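Local coordinates for histidyl-trna synthetase (Thermus thermophilus, PDB 1H4V) that joins L-histidine to its cognate tRNA(His) at the expense of ATP, which is split to AMP and diphosphate, working as a class II synthetase homodimer, at the interface of chains A and B. Coordinates in Å, arbitrary orientation; residue numbers count along the deposited sequence, not the author numbering. Chains: chain A/B, Histidyl-trna synthetase.

Contacts 1 and 2 belong to the same two-fold dimer interface, and the centres of their C-alpha atoms lie about 26 Å apart. They have no residue in common. On chain B both draw on the catalytic region: contact 1 uses the end of helix 14-33 and helix 137-153, contact 2 the loop at B:Val40 to B:Pro42 and helix 83-92. Chain A contributes different parts: its anticodon-binding domain to contact 1 and its N-terminal loop to contact 2. Each subunit thus touches its partner's catalytic region with two distant parts of its chain, and symmetry repeats both contacts.

Contact 1: the interface of chains A and B. Residues chain A 349, 352, 356-359; chain B 33-34, 142, 146.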
ATOM      1  N   GLU A 349     -17.188 -12.089  19.773  1.00 19.77           N
ATOM      2  CA  GLU A 349     -15.801 -11.854  20.143  1.00 23.86           C
ATOM      3  C   GLU A 349     -15.083 -13.151  20.514  1.00 25.76           C
ATOM      4  O   GLU A 349     -13.882 -13.286  20.295  1.00 28.92           O
ATOM      5  CB  GLU A 349     -15.707 -10.858  21.299  1.00 25.99           C
ATOM      6  CG  GLU A 349     -15.241  -9.467  20.874  1.00 31.78           C
ATOM      7  CD  GLU A 349     -13.881  -9.493  20.183  1.00 41.15           C
ATOM      8  OE1 GLU A 349     -12.915 -10.023  20.782  1.00 44.78           O
ATOM      9  OE2 GLU A 349     -13.773  -8.985  19.040  1.00 44.57           O
ATOM     10  N   ARG A 352     -14.021 -14.797  17.143  1.00 26.27           N
ATOM     11  CA  ARG A 352     -13.058 -14.080  16.297  1.00 27.79           C
ATOM     12  C   ARG A 352     -11.644 -14.256  16.836  1.00 28.89           C
ATOM     13  O   ARG A 352     -11.458 -14.462  18.032  1.00 30.59           O
ATOM     14  CB  ARG A 352     -13.339 -12.581  16.286  1.00 26.16           C
ATOM     15  CG  ARG A 352     -14.685 -12.147  15.813  1.00 20.56           C
ATOM     16  CD  ARG A 352     -14.960 -10.765  16.393  1.00 15.87           C
ATOM     17  NE  ARG A 352     -16.173 -10.193  15.853  1.00 16.80           N
ATOM     18  CZ  ARG A 352     -16.674  -9.020  16.212  1.00 19.38           C
ATOM     19  NH1 ARG A 352     -16.058  -8.279  17.132  1.00 13.70           N
ATOM     20  NH2 ARG A 352     -17.786  -8.587  15.630  1.00 17.59           N
ATOM     21  N   ARG A 356     -15.363 -15.374  11.056  1.00 25.17           N
ATOM     22  CA  ARG A 356     -15.873 -14.025  10.877  1.00 23.92           C
ATOM     23  C   ARG A 356     -17.291 -14.036  11.462  1.00 23.11           C
ATOM     24  O   ARG A 356     -18.208 -14.637  10.896  1.00 22.26           O
ATOM     25  CB  ARG A 356     -15.900 -13.648   9.400  1.00 24.05           C
ATOM     26  CG  ARG A 356     -16.438 -12.246   9.140  1.00 29.99           C
ATOM     27  CD  ARG A 356     -16.307 -11.858   7.675  1.00 31.50           C
ATOM     28  NE  ARG A 356     -17.187 -10.749   7.341  1.00 36.66           N
ATOM     29  CZ  ARG A 356     -17.473 -10.370   6.099  1.00 40.55           C
ATOM     30  NH1 ARG A 356     -16.939 -11.012   5.070  1.00 41.15           N
ATOM     31  NH2 ARG A 356     -18.313  -9.363   5.887  1.00 38.63           N
ATOM     32  N   ALA A 357     -17.466 -13.388  12.607  1.00 21.90           N
ATOM     33  CA  ALA A 357     -18.772 -13.362  13.261  1.00 20.12           C
ATOM     34  C   ALA A 357     -19.255 -11.945  13.505  1.00 19.90           C
ATOM     35  O   ALA A 357     -18.566 -11.143  14.134  1.00 19.45           O
ATOM     36  CB  ALA A 357     -18.705 -14.128  14.579  1.00 17.63           C
ATOM     37  N   GLU A 358     -20.446 -11.642  13.002  1.00 19.26           N
ATOM     38  CA  GLU A 358     -21.022 -10.319  13.163  1.00 18.53           C
ATOM     39  C   GLU A 358     -22.340 -10.392  13.913  1.00 18.66           C
ATOM     40  O   GLU A 358     -22.893 -11.468  14.118  1.00 16.61           O
ATOM     41  CB  GLU A 358     -21.201  -9.664  11.793  1.00 23.31           C
ATOM     42  CG  GLU A 358     -19.869  -9.376  11.106  1.00 27.72           C
ATOM     43  CD  GLU A 358     -20.022  -8.847   9.688  1.00 31.81           C
ATOM     44  OE1 GLU A 358     -20.716  -7.823   9.507  1.00 35.22           O
ATOM     45  OE2 GLU A 358     -19.440  -9.454   8.760  1.00 30.70           O
ATOM     46  N   TYR A 359     -22.849  -9.241  14.322  1.00 19.04           N
ATOM     47  CA  TYR A 359     -24.085  -9.211  15.082  1.00 19.75           C
ATOM     48  C   TYR A 359     -24.828  -7.899  14.883  1.00 21.05           C
ATOM     49  O   TYR A 359     -24.223  -6.877  14.576  1.00 20.97           O
ATOM     50  CB  TYR A 359     -23.752  -9.393  16.563  1.00 19.61           C
ATOM     51  CG  TYR A 359     -22.815  -8.324  17.080  1.00 19.33           C
ATOM     52  CD1 TYR A 359     -23.297  -7.066  17.453  1.00 21.18           C
ATOM     53  CD2 TYR A 359     -21.437  -8.537  17.118  1.00 20.34           C
ATOM     54  CE1 TYR A 359     -22.430  -6.049  17.837  1.00 19.46           C
ATOM     55  CE2 TYR A 359     -20.562  -7.525  17.504  1.00 19.35           C
ATOM     56  CZ  TYR A 359     -21.068  -6.284  17.857  1.00 20.26           C
ATOM     57  OH  TYR A 359     -20.207  -5.265  18.187  1.00 22.77           O
TER
ATOM     58  N   ALA B  33     -12.795  -9.653  10.306  1.00 17.56           N
ATOM     59  CA  ALA B  33     -13.569 -10.716  10.936  1.00 16.29           C
ATOM     60  C   ALA B  33     -14.638 -10.044  11.783  1.00 17.47           C
ATOM     61  O   ALA B  33     -15.656 -10.656  12.110  1.00 21.45           O
ATOM     62  CB  ALA B  33     -12.685 -11.578  11.816  1.00 12.30           C
ATOM     63  N   ALA B  34     -14.405  -8.784  12.149  1.00 15.55           N
ATOM     64  CA  ALA B  34     -15.376  -8.045  12.949  1.00 13.97           C
ATOM     65  C   ALA B  34     -16.262  -7.175  12.071  1.00 14.18           C
ATOM     66  O   ALA B  34     -16.964  -6.292  12.555  1.00 15.58           O
ATOM     67  CB  ALA B  34     -14.681  -7.210  13.977  1.00 11.95           C
ATOM     68  N   GLU B 142     -15.716  -2.612  21.832  1.00 17.07           N
ATOM     69  CA  GLU B 142     -15.251  -3.373  20.677  1.00 17.67           C
ATOM     70  C   GLU B 142     -13.981  -2.756  20.096  1.00 17.84           C
ATOM     71  O   GLU B 142     -13.045  -3.473  19.749  1.00 19.90           O
ATOM     72  CB  GLU B 142     -16.345  -3.440  19.609  1.00 17.15           C
ATOM     73  CG  GLU B 142     -15.967  -4.210  18.368  1.00 18.21           C
ATOM     74  CD  GLU B 142     -17.165  -4.488  17.468  1.00 23.78           C
ATOM     75  OE1 GLU B 142     -17.512  -5.675  17.272  1.00 23.62           O
ATOM     76  OE2 GLU B 142     -17.763  -3.518  16.956  1.00 25.38           O
ATOM     77  N   LEU B 146     -10.685  -4.842  19.903  1.00 13.72           N
ATOM     78  CA  LEU B 146     -10.125  -5.052  18.568  1.00 14.92           C
ATOM     79  C   LEU B 146      -8.653  -4.626  18.495  1.00 15.77           C
ATOM     80  O   LEU B 146      -7.838  -5.319  17.889  1.00 16.91           O
ATOM     81  CB  LEU B 146     -10.930  -4.290  17.512  1.00 13.05           C
ATOM     82  CG  LEU B 146     -12.239  -4.915  17.021  1.00 15.15           C
ATOM     83  CD1 LEU B 146     -12.835  -4.038  15.945  1.00 13.08           C
ATOM     84  CD2 LEU B 146     -11.987  -6.312  16.470  1.00 12.63           C
TER
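Helix 14-33 of chain B ends beside the extended backbone of A:Arg356 and A:Ala357, where the amide N of A:Ala357 lies 3.3 Å from the carbonyl O of B:Ala33, a weak and bent hydrogen bond. A salt bridge runs from A:Arg352 NH1 to B:Glu142 OE1, 3.0 Å long. It is fairly straight, 159° at the hydrogen, and reaches the carboxylate oxygen on its anti side, somewhat out of the carboxylate plane. Arginine suits this place because its flat group binds along several edges at once. A:Arg352 NE and NH2 together grip the carbonyl O of A:Ala357, while A:Arg352 NH1 also bonds A:Glu349 OE2 at 3.1 Å, in the guanidinium plane. These partners within chain A fix the group's rotation and present it to B:Glu142. One face is covered by B:Ala34, whose methyl CB sits 3.5 Å from A:Arg352 CZ; a small residue allows this close approach. B:Glu142 reaches across with CG anti to the backbone N (chi1 -180°) and an extended chain. Its OE1 also lies 2.9 Å from A:Tyr359 OH, a weak hydrogen bond; the A:Tyr359 and B:Glu142 side chains come at each other from opposite directions. The arginine probably eases the like charges of A:Glu349 and B:Glu142. The site joins the anticodon-binding domain of chain A, through the end of helix 338-351 and strand 357-359, to two helices of chain B's catalytic region.

Contact 2: the interface of chains A and B. Residues chain A 5, 9-11; chain B 40-42, 88.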
ATOM      1  N   ALA A   5     -13.056  14.406  -2.031  1.00 27.49           N
ATOM      2  CA  ALA A   5     -11.714  14.029  -2.447  1.00 25.02           C
ATOM      3  C   ALA A   5     -11.348  14.961  -3.600  1.00 22.80           C
ATOM      4  O   ALA A   5     -12.156  15.188  -4.489  1.00 21.68           O
ATOM      5  CB  ALA A   5     -11.688  12.564  -2.913  1.00 19.42           C
ATOM      6  N   THR A   9      -8.317  12.306  -7.759  1.00 20.38           N
ATOM      7  CA  THR A   9      -8.061  11.335  -6.699  1.00 20.43           C
ATOM      8  C   THR A   9      -9.388  10.706  -6.294  1.00 21.23           C
ATOM      9  O   THR A   9     -10.449  11.237  -6.597  1.00 23.71           O
ATOM     10  CB  THR A   9      -7.445  12.001  -5.460  1.00 20.33           C
ATOM     11  OG1 THR A   9      -8.453  12.746  -4.759  1.00 16.27           O
ATOM     12  CG2 THR A   9      -6.309  12.930  -5.871  1.00 19.18           C
ATOM     13  N   LYS A  10      -9.338   9.574  -5.608  1.00 22.00           N
ATOM     14  CA  LYS A  10     -10.571   8.928  -5.188  1.00 22.97           C
ATOM     15  C   LYS A  10     -10.341   7.817  -4.175  1.00 22.01           C
ATOM     16  O   LYS A  10      -9.275   7.206  -4.135  1.00 19.35           O
ATOM     17  CB  LYS A  10     -11.305   8.359  -6.403  1.00 24.11           C
ATOM     18  CG  LYS A  10     -10.525   7.287  -7.147  1.00 26.58           C
ATOM     19  CD  LYS A  10     -11.340   6.707  -8.294  1.00 29.30           C
ATOM     20  CE  LYS A  10     -12.616   6.048  -7.792  1.00 33.09           C
ATOM     21  NZ  LYS A  10     -13.494   5.613  -8.918  1.00 39.86           N
ATOM     22  N   ASP A  11     -11.356   7.566  -3.353  1.00 21.96           N
ATOM     23  CA  ASP A  11     -11.279   6.517  -2.354  1.00 19.83           C
ATOM     24  C   ASP A  11     -11.456   5.203  -3.075  1.00 19.02           C
ATOM     25  O   ASP A  11     -12.180   5.126  -4.064  1.00 21.66           O
ATOM     26  CB  ASP A  11     -12.401   6.648  -1.327  1.00 19.81           C
ATOM     27  CG  ASP A  11     -12.377   7.958  -0.610  1.00 22.85           C
ATOM     28  OD1 ASP A  11     -11.294   8.342  -0.128  1.00 29.39           O
ATOM     29  OD2 ASP A  11     -13.441   8.603  -0.522  1.00 27.28           O
TER
ATOM     30  N   VAL B  40      -9.320   2.846   1.273  1.00 19.82           N
ATOM     31  CA  VAL B  40      -8.048   3.516   1.012  1.00 17.40           C
ATOM     32  C   VAL B  40      -8.343   4.949   0.547  1.00 17.89           C
ATOM     33  O   VAL B  40      -8.950   5.148  -0.506  1.00 18.80           O
ATOM     34  CB  VAL B  40      -7.212   2.812  -0.095  1.00 17.85           C
ATOM     35  CG1 VAL B  40      -5.903   3.574  -0.293  1.00 10.56           C
ATOM     36  CG2 VAL B  40      -6.918   1.354   0.282  1.00 11.04           C
ATOM     37  N   THR B  41      -7.935   5.942   1.333  1.00 15.20           N
ATOM     38  CA  THR B  41      -8.165   7.330   0.948  1.00 13.78           C
ATOM     39  C   THR B  41      -6.937   7.867   0.236  1.00 14.35           C
ATOM     40  O   THR B  41      -5.880   7.230   0.237  1.00 13.06           O
ATOM     41  CB  THR B  41      -8.451   8.226   2.166  1.00 14.82           C
ATOM     42  OG1 THR B  41      -7.298   8.272   3.018  1.00 21.45           O
ATOM     43  CG2 THR B  41      -9.626   7.688   2.945  1.00 12.66           C
ATOM     44  N   PRO B  42      -7.057   9.048  -0.390  1.00 14.12           N
ATOM     45  CA  PRO B  42      -5.908   9.622  -1.094  1.00 13.65           C
ATOM     46  C   PRO B  42      -4.775  10.056  -0.168  1.00 13.77           C
ATOM     47  O   PRO B  42      -4.974  10.283   1.025  1.00 13.03           O
ATOM     48  CB  PRO B  42      -6.523  10.804  -1.843  1.00 12.38           C
ATOM     49  CG  PRO B  42      -7.909  10.323  -2.133  1.00 13.72           C
ATOM     50  CD  PRO B  42      -8.300   9.729  -0.797  1.00 14.63           C
ATOM     51  N   ARG B  88     -14.584  11.837   6.148  1.00 15.57           N
ATOM     52  CA  ARG B  88     -14.808  12.573   4.911  1.00 15.03           C
ATOM     53  C   ARG B  88     -15.284  11.613   3.823  1.00 17.00           C
ATOM     54  O   ARG B  88     -16.067  11.988   2.950  1.00 17.18           O
ATOM     55  CB  ARG B  88     -13.516  13.284   4.487  1.00 15.70           C
ATOM     56  CG  ARG B  88     -13.651  14.293   3.337  1.00 13.62           C
ATOM     57  CD  ARG B  88     -13.689  13.597   1.980  1.00 18.92           C
ATOM     58  NE  ARG B  88     -12.500  12.774   1.773  1.00 21.49           N
ATOM     59  CZ  ARG B  88     -12.464  11.696   0.999  1.00 21.14           C
ATOM     60  NH1 ARG B  88     -13.549  11.305   0.351  1.00 25.77           N
ATOM     61  NH2 ARG B  88     -11.349  10.996   0.893  1.00 22.04           N
TER
HETATM   62  O   HOH W   1      -7.368   6.313  -2.490  1.00 32.00           O
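The N-terminal loop of chain A, from A:Ala5 to A:Asp11, packs against the loop at B:Val40 to B:Pro42 and the side chain of B:Arg88 from helix 83-92. A paired salt bridge joins A:Asp11 to B:Arg88, which approach from opposite directions with their flat groups nearly coplanar, 8° apart. B:Arg88 meets the carboxylate end-on: NH2 bonds A:Asp11 OD1 at 2.8 Å, and NH1 bonds A:Asp11 OD2, also at 2.8 Å. Both oxygens use their syn lone pairs, and the bonds are fairly straight. The short aspartate holds its carboxylate close to the loop, whereas the long arginine spans the distance from its helix, its chain bending at chi2 (-80°) and chi3 to turn the two terminal nitrogens towards the acid. A:Ala5 lays its CB over one guanidinium face, towards the rim, 4.1 Å from B:Arg88 CZ. A glutamine in place of B:Arg88 would probably leave the A:Asp11 carboxylate without its opposite charge and the paired grip that fixes its rotation. Next to the salt bridge, the compact ring of B:Pro42 offers CG to A:Thr9 CB at 3.8 Å, the two side chains crossing at about a right angle. Its CD packs against A:Asp11 OD1. A water links backbone to backbone, 2.7 Å from A:Lys10 O and 2.8 Å from B:Val40 O, so this bridge should depend little on the side chains of those residues. The site lies in the middle of the dimer, where the N-terminal segment of one catalytic region crosses onto that of its partner.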